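Local coordinates for protein dehydrogenase (Thermotoga maritima, PDB 3EZY) that catalyses the NAD(+)-dependent oxidation of myo-inositol to scyllo-inosose, probably as a step in myo-inositol breakdown, at residues A[10-15]-A[275-280]; A[124-129]-A[285-290]. One frame throughout, in Å; residues are numbered along the deposited sequence.

Contact 1: A[10-15]-A[275-280]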
loop_
_atom_site.group_PDB
_atom_site.type_symbol
_atom_site.label_atom_id
_atom_site.label_comp_id
_atom_site.label_asym_id
_atom_site.label_seq_id
_atom_site.Cartn_x
_atom_site.Cartn_y
_atom_site.Cartn_z
ATOM N N LEU A 10 29.578 -3.230 -27.957
ATOM C CA LEU A 10 29.353 -2.078 -27.105
ATOM C C LEU A 10 27.989 -1.468 -27.420
ATOM O O LEU A 10 27.879 -0.278 -27.703
ATOM C CB LEU A 10 30.459 -1.058 -27.299
ATOM C CG LEU A 10 31.859 -1.508 -26.912
ATOM C CD1 LEU A 10 32.873 -0.449 -27.435
ATOM C CD2 LEU A 10 32.032 -1.760 -25.423
ATOM N N GLY A 11 26.975 -2.327 -27.422
ATOM C CA GLY A 11 25.608 -1.907 -27.559
ATOM C C GLY A 11 25.155 -1.486 -26.172
ATOM O O GLY A 11 25.944 -1.258 -25.263
ATOM N N ARG A 12 23.856 -1.424 -26.006
ATOM C CA ARG A 12 23.293 -0.936 -24.787
ATOM C C ARG A 12 23.784 -1.772 -23.628
ATOM O O ARG A 12 24.157 -1.244 -22.588
ATOM C CB ARG A 12 21.781 -1.075 -24.904
ATOM C CG ARG A 12 21.052 -0.530 -23.728
ATOM C CD ARG A 12 19.686 -1.150 -23.771
ATOM N NE ARG A 12 18.682 -0.260 -24.291
ATOM C CZ ARG A 12 17.450 -0.657 -24.597
ATOM N NH1 ARG A 12 17.105 -1.943 -24.501
ATOM N NH2 ARG A 12 16.573 0.229 -25.036
ATOM N N ILE A 13 23.742 -3.088 -23.770
ATOM C CA ILE A 13 24.095 -3.950 -22.611
ATOM C C ILE A 13 25.609 -4.144 -22.395
ATOM O O ILE A 13 26.091 -4.107 -21.246
ATOM C CB ILE A 13 23.355 -5.305 -22.674
ATOM C CG1 ILE A 13 21.835 -5.059 -22.513
ATOM C CG2 ILE A 13 23.842 -6.277 -21.570
ATOM C CD1 ILE A 13 21.002 -6.292 -22.756
ATOM N N GLY A 14 26.362 -4.348 -23.475
ATOM C CA GLY A 14 27.828 -4.384 -23.372
ATOM C C GLY A 14 28.370 -3.111 -22.735
ATOM O O GLY A 14 29.304 -3.147 -21.940
ATOM N N THR A 15 27.797 -1.962 -23.082
ATOM C CA THR A 15 28.230 -0.703 -22.469
ATOM C C THR A 15 28.010 -0.663 -20.955
ATOM O O THR A 15 28.901 -0.270 -20.200
ATOM C CB THR A 15 27.539 0.499 -23.147
ATOM O OG1 THR A 15 27.888 0.501 -24.541
ATOM C CG2 THR A 15 27.974 1.819 -22.474
ATOM N N TYR A 275 10.907 3.184 -15.707
ATOM C CA TYR A 275 10.471 3.327 -17.062
ATOM C C TYR A 275 11.647 3.200 -18.042
ATOM O O TYR A 275 11.510 2.622 -19.115
ATOM C CB TYR A 275 9.735 4.659 -17.199
ATOM C CG TYR A 275 9.113 4.855 -18.529
ATOM C CD1 TYR A 275 7.752 4.673 -18.707
ATOM C CD2 TYR A 275 9.896 5.208 -19.639
ATOM C CE1 TYR A 275 7.162 4.820 -19.953
ATOM C CE2 TYR A 275 9.310 5.366 -20.901
ATOM C CZ TYR A 275 7.936 5.176 -21.037
ATOM O OH TYR A 275 7.322 5.342 -22.266
ATOM N N PHE A 276 12.811 3.702 -17.670
ATOM C CA PHE A 276 13.951 3.598 -18.575
ATOM C C PHE A 276 14.815 2.378 -18.283
ATOM O O PHE A 276 14.814 1.834 -17.164
ATOM C CB PHE A 276 14.770 4.898 -18.606
ATOM C CG PHE A 276 13.936 6.118 -18.870
ATOM C CD1 PHE A 276 13.667 6.519 -20.172
ATOM C CD2 PHE A 276 13.368 6.829 -17.808
ATOM C CE1 PHE A 276 12.879 7.626 -20.416
ATOM C CE2 PHE A 276 12.573 7.937 -18.042
ATOM C CZ PHE A 276 12.325 8.337 -19.357
ATOM N N PHE A 277 15.549 1.945 -19.305
ATOM C CA PHE A 277 16.307 0.683 -19.237
ATOM C C PHE A 277 17.365 0.640 -18.151
ATOM O O PHE A 277 17.481 -0.316 -17.363
ATOM C CB PHE A 277 16.961 0.435 -20.598
ATOM C CG PHE A 277 17.566 -0.917 -20.739
ATOM C CD1 PHE A 277 16.829 -1.969 -21.271
ATOM C CD2 PHE A 277 18.893 -1.122 -20.393
ATOM C CE1 PHE A 277 17.408 -3.252 -21.450
ATOM C CE2 PHE A 277 19.491 -2.373 -20.552
ATOM C CZ PHE A 277 18.754 -3.450 -21.071
ATOM N N LEU A 278 18.150 1.688 -18.091
ATOM C CA LEU A 278 19.239 1.744 -17.157
ATOM C C LEU A 278 18.711 1.822 -15.712
ATOM O O LEU A 278 19.210 1.124 -14.848
ATOM C CB LEU A 278 20.169 2.925 -17.494
ATOM C CG LEU A 278 21.404 3.050 -16.589
ATOM C CD1 LEU A 278 22.373 1.862 -16.818
ATOM C CD2 LEU A 278 22.127 4.384 -16.839
ATOM N N GLU A 279 17.712 2.671 -15.437
ATOM C CA GLU A 279 17.247 2.788 -14.054
ATOM C C GLU A 279 16.610 1.476 -13.625
ATOM O O GLU A 279 16.713 1.081 -12.482
ATOM C CB GLU A 279 16.247 3.939 -13.883
ATOM C CG GLU A 279 14.925 3.700 -14.585
ATOM C CD GLU A 279 13.920 4.866 -14.397
ATOM O OE1 GLU A 279 14.188 5.769 -13.587
ATOM O OE2 GLU A 279 12.882 4.909 -15.077
ATOM N N ARG A 280 15.968 0.786 -14.555
ATOM C CA ARG A 280 15.365 -0.526 -14.243
ATOM C C ARG A 280 16.408 -1.629 -13.965
ATOM O O ARG A 280 16.282 -2.405 -12.993
ATOM C CB ARG A 280 14.395 -0.981 -15.359
ATOM C CG ARG A 280 13.903 -2.445 -15.215
ATOM C CD ARG A 280 12.971 -2.547 -13.994
ATOM N NE ARG A 280 12.503 -3.903 -13.705
ATOM C CZ ARG A 280 13.224 -4.853 -13.096
ATOM N NH1 ARG A 280 14.493 -4.627 -12.749
ATOM N NH2 ARG A 280 12.693 -6.059 -12.869
#
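Phe277 packs directly against Arg12 and Ile13, with no hydrogen bond between the segments. On the 275-280 side the chain turns into helix 277-298. The backbone N atoms of Tyr275 and Phe276 both donate to Glu279 OE2, from opposite faces of the carboxylate plane. The bond from Phe276 N, the N-cap residue, is nearly straight and measures 2.9 Å to Glu279 OE2. Arg272 forms a salt bridge with the same oxygen.

Phe277, in the first turn, carries the contact. Its CG lies anti to its own backbone N (chi1 -170°), which places the ring against Arg12 and Ile13 at the start of helix 12-20. Arg12, between Gly11 and Gly14 of a GxGxxG pattern consistent with the dinucleotide-binding turn of a Rossmann fold, crosses one face of this ring. Its CD sits over the ring centre, 3.4 Å from the Phe277 centroid, as a CH-pi contact. The arginine chain then bends at chi3 (-101°), which lays the guanidinium nearly flat on the ring, with the planes 24° apart. Arg12 NH1 comes 3.2 Å from Phe277 CD1, and Arg12 CZ lies 4.0 Å from the ring centroid, a cation-pi contact. The side chains of Ile13 and Phe277 cross at about a right angle, and Ile13 CG1 lies 3.8 Å from Phe277 CZ. Tyr281 and Tyr285 also pack against Phe277.

The contact thus joins the start of the first Rossmann helix to helix 277-298 through dispersion and cation-pi attraction. The stack probably lets the arginine keep its charge while its flat face packs on an aromatic ring.

Contact 2: A[124-129]-A[285-290]; sequences RRFDRN and YLEELK
Phe126 and Glu288 bring the two backbones to their closest approach, with their CA atoms 5.7 Å apart. Residues 285-290 are continuous helix, within helix 277-298. Residues 124-126 end a 3-10 turn, and Asp127 then N-caps helix 128-138. Its OD1 accepts a weak bond from Asn129 N and another bond from Phe130 N.

The Phe126 ring lies against the helix backbone itself. With CG anti to its carbonyl carbon (chi1 -57°), the ring presents one face to Glu288 CA. That atom is 3.8 Å from the Phe126 centroid, displaced toward the rim, and makes a CH-pi contact. The contact follows the glutamate outward: Glu288 CB is 3.5 Å from Phe126 CD2, and Glu288 CG continues past Phe126 CE2.

This junction lies where the chain passes from strand 118-121, an outermost strand of the parallel Rossmann sheet, into helix 128-138. In this Gfo/Idh/MocA enzyme it is packed against the long helix 277-298.

Glu287 adds a smaller contact through its methylenes. Its CG is 3.9 Å from Phe126 CB. Helix 128-138 also faces a second subunit: Arg128 NH1 bonds to Glu257 O of that neighbouring subunit, and Asn129 OD1 accepts from Thr259 N of the same subunit.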
loop_
_atom_site.group_PDB
_atom_site.type_symbol
_atom_site.label_atom_id
_atom_site.label_comp_id
_atom_site.label_asym_id
_atom_site.label_seq_id
_atom_site.Cartn_x
_atom_site.Cartn_y
_atom_site.Cartn_z
ATOM N N ARG A 124 17.906 -11.122 -14.707
ATOM C CA ARG A 124 16.823 -10.934 -13.735
ATOM C C ARG A 124 16.938 -11.885 -12.544
ATOM O O ARG A 124 16.290 -11.643 -11.533
ATOM C CB ARG A 124 15.423 -11.044 -14.378
ATOM C CG ARG A 124 15.273 -10.163 -15.635
ATOM C CD ARG A 124 13.845 -10.097 -16.177
ATOM N NE ARG A 124 13.835 -9.368 -17.471
ATOM C CZ ARG A 124 12.859 -9.468 -18.380
ATOM N NH1 ARG A 124 11.794 -10.233 -18.122
ATOM N NH2 ARG A 124 12.932 -8.796 -19.535
ATOM N N ARG A 125 17.719 -12.970 -12.641
ATOM C CA ARG A 125 17.925 -13.779 -11.407
ATOM C C ARG A 125 18.615 -12.958 -10.344
ATOM O O ARG A 125 18.643 -13.385 -9.203
ATOM C CB ARG A 125 18.808 -14.996 -11.618
ATOM C CG ARG A 125 18.226 -16.015 -12.585
ATOM C CD ARG A 125 18.961 -17.324 -12.452
ATOM N NE ARG A 125 18.481 -18.329 -13.400
ATOM C CZ ARG A 125 18.781 -19.616 -13.286
ATOM N NH1 ARG A 125 19.595 -19.982 -12.321
ATOM N NH2 ARG A 125 18.299 -20.523 -14.150
ATOM N N PHE A 126 19.229 -11.814 -10.729
ATOM C CA PHE A 126 20.019 -11.062 -9.782
ATOM C C PHE A 126 19.351 -9.767 -9.409
ATOM O O PHE A 126 19.997 -8.936 -8.785
ATOM C CB PHE A 126 21.460 -10.808 -10.324
ATOM C CG PHE A 126 22.194 -12.098 -10.675
ATOM C CD1 PHE A 126 22.908 -12.785 -9.702
ATOM C CD2 PHE A 126 22.083 -12.657 -11.955
ATOM C CE1 PHE A 126 23.556 -13.990 -9.998
ATOM C CE2 PHE A 126 22.735 -13.860 -12.272
ATOM C CZ PHE A 126 23.476 -14.525 -11.280
ATOM N N ASP A 127 18.113 -9.553 -9.867
ATOM C CA ASP A 127 17.226 -8.479 -9.366
ATOM C C ASP A 127 16.988 -8.677 -7.856
ATOM O O ASP A 127 16.605 -9.763 -7.406
ATOM C CB ASP A 127 15.893 -8.535 -10.163
ATOM C CG ASP A 127 14.834 -7.538 -9.662
ATOM O OD1 ASP A 127 14.317 -7.704 -8.529
ATOM O OD2 ASP A 127 14.469 -6.605 -10.418
ATOM N N ARG A 128 17.266 -7.664 -7.037
ATOM C CA ARG A 128 17.189 -7.900 -5.600
ATOM C C ARG A 128 15.803 -8.383 -5.132
ATOM O O ARG A 128 15.732 -9.164 -4.183
ATOM C CB ARG A 128 17.602 -6.662 -4.775
ATOM C CG ARG A 128 16.692 -5.477 -5.005
ATOM C CD ARG A 128 17.294 -4.148 -4.526
ATOM N NE ARG A 128 17.107 -3.955 -3.093
ATOM C CZ ARG A 128 18.059 -4.119 -2.172
ATOM N NH1 ARG A 128 17.775 -3.906 -0.885
ATOM N NH2 ARG A 128 19.298 -4.484 -2.535
ATOM N N ASN A 129 14.717 -7.931 -5.772
ATOM C CA ASN A 129 13.380 -8.385 -5.378
ATOM C C ASN A 129 13.066 -9.836 -5.756
ATOM O O ASN A 129 12.547 -10.591 -4.949
ATOM C CB ASN A 129 12.347 -7.424 -5.970
ATOM C CG ASN A 129 12.620 -5.987 -5.546
ATOM O OD1 ASN A 129 12.766 -5.736 -4.375
ATOM N ND2 ASN A 129 12.748 -5.069 -6.494
ATOM N N TYR A 285 22.345 -6.064 -13.516
ATOM C CA TYR A 285 23.560 -6.352 -14.287
ATOM C C TYR A 285 24.832 -6.280 -13.442
ATOM O O TYR A 285 25.760 -7.103 -13.592
ATOM C CB TYR A 285 23.671 -5.404 -15.490
ATOM C CG TYR A 285 22.712 -5.717 -16.599
ATOM C CD1 TYR A 285 22.735 -6.953 -17.240
ATOM C CD2 TYR A 285 21.819 -4.754 -17.048
ATOM C CE1 TYR A 285 21.853 -7.248 -18.286
ATOM C CE2 TYR A 285 20.937 -5.020 -18.096
ATOM C CZ TYR A 285 20.978 -6.267 -18.720
ATOM O OH TYR A 285 20.086 -6.520 -19.725
ATOM N N LEU A 286 24.909 -5.284 -12.561
ATOM C CA LEU A 286 26.086 -5.160 -11.731
ATOM C C LEU A 286 26.239 -6.440 -10.907
ATOM O O LEU A 286 27.335 -7.001 -10.807
ATOM C CB LEU A 286 25.926 -3.984 -10.770
ATOM C CG LEU A 286 27.054 -3.915 -9.745
ATOM C CD1 LEU A 286 28.415 -3.574 -10.430
ATOM C CD2 LEU A 286 26.729 -2.901 -8.631
ATOM N N GLU A 287 25.148 -6.880 -10.291
ATOM C CA GLU A 287 25.214 -8.050 -9.406
ATOM C C GLU A 287 25.485 -9.367 -10.154
ATOM O O GLU A 287 26.170 -10.288 -9.638
ATOM C CB GLU A 287 23.906 -8.176 -8.648
ATOM C CG GLU A 287 23.885 -9.327 -7.650
ATOM C CD GLU A 287 24.646 -9.004 -6.345
ATOM O OE1 GLU A 287 25.218 -7.869 -6.195
ATOM O OE2 GLU A 287 24.663 -9.911 -5.475
ATOM N N GLU A 288 24.909 -9.467 -11.348
ATOM C CA GLU A 288 25.165 -10.612 -12.240
ATOM C C GLU A 288 26.663 -10.730 -12.580
ATOM O O GLU A 288 27.256 -11.812 -12.552
ATOM C CB GLU A 288 24.365 -10.452 -13.524
ATOM C CG GLU A 288 24.612 -11.588 -14.493
ATOM C CD GLU A 288 23.889 -11.401 -15.764
ATOM O OE1 GLU A 288 23.943 -10.289 -16.334
ATOM O OE2 GLU A 288 23.240 -12.359 -16.194
ATOM N N LEU A 289 27.272 -9.605 -12.913
ATOM C CA LEU A 289 28.686 -9.571 -13.319
ATOM C C LEU A 289 29.644 -9.853 -12.152
ATOM O O LEU A 289 30.637 -10.604 -12.302
ATOM C CB LEU A 289 29.019 -8.235 -13.982
ATOM C CG LEU A 289 30.496 -8.008 -14.399
ATOM C CD1 LEU A 289 30.948 -9.200 -15.163
ATOM C CD2 LEU A 289 30.673 -6.777 -15.276
ATOM N N LYS A 290 29.366 -9.277 -10.981
ATOM C CA LYS A 290 30.159 -9.629 -9.797
ATOM C C LYS A 290 30.127 -11.146 -9.555
ATOM O O LYS A 290 31.111 -11.723 -9.079
ATOM C CB LYS A 290 29.646 -8.898 -8.542
ATOM C CG LYS A 290 29.716 -7.394 -8.619
ATOM C CD LYS A 290 29.357 -6.813 -7.228
ATOM C CE LYS A 290 29.376 -5.265 -7.224
ATOM N NZ LYS A 290 28.435 -4.722 -6.132
#

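Overall arrangement
Both contacts use helix 277-298, about three turns apart, and their centres lie about 14 Å from each other. Contact 1 is at the surface, at the helix start, where no other chain of the assembly touches it. Contact 2 is partly buried and nearer the centre of the chain. Each is built on one phenylalanine ring, but the partner differs. A charged guanidinium stacks in contact 1, whereas helix backbone and glutamate methylenes pack in contact 2. The two also touch directly. Arg280 NH1 forms a salt bridge with Asp127 OD2 at 3.1 Å, and Tyr285 packs against Ile13 and Phe277.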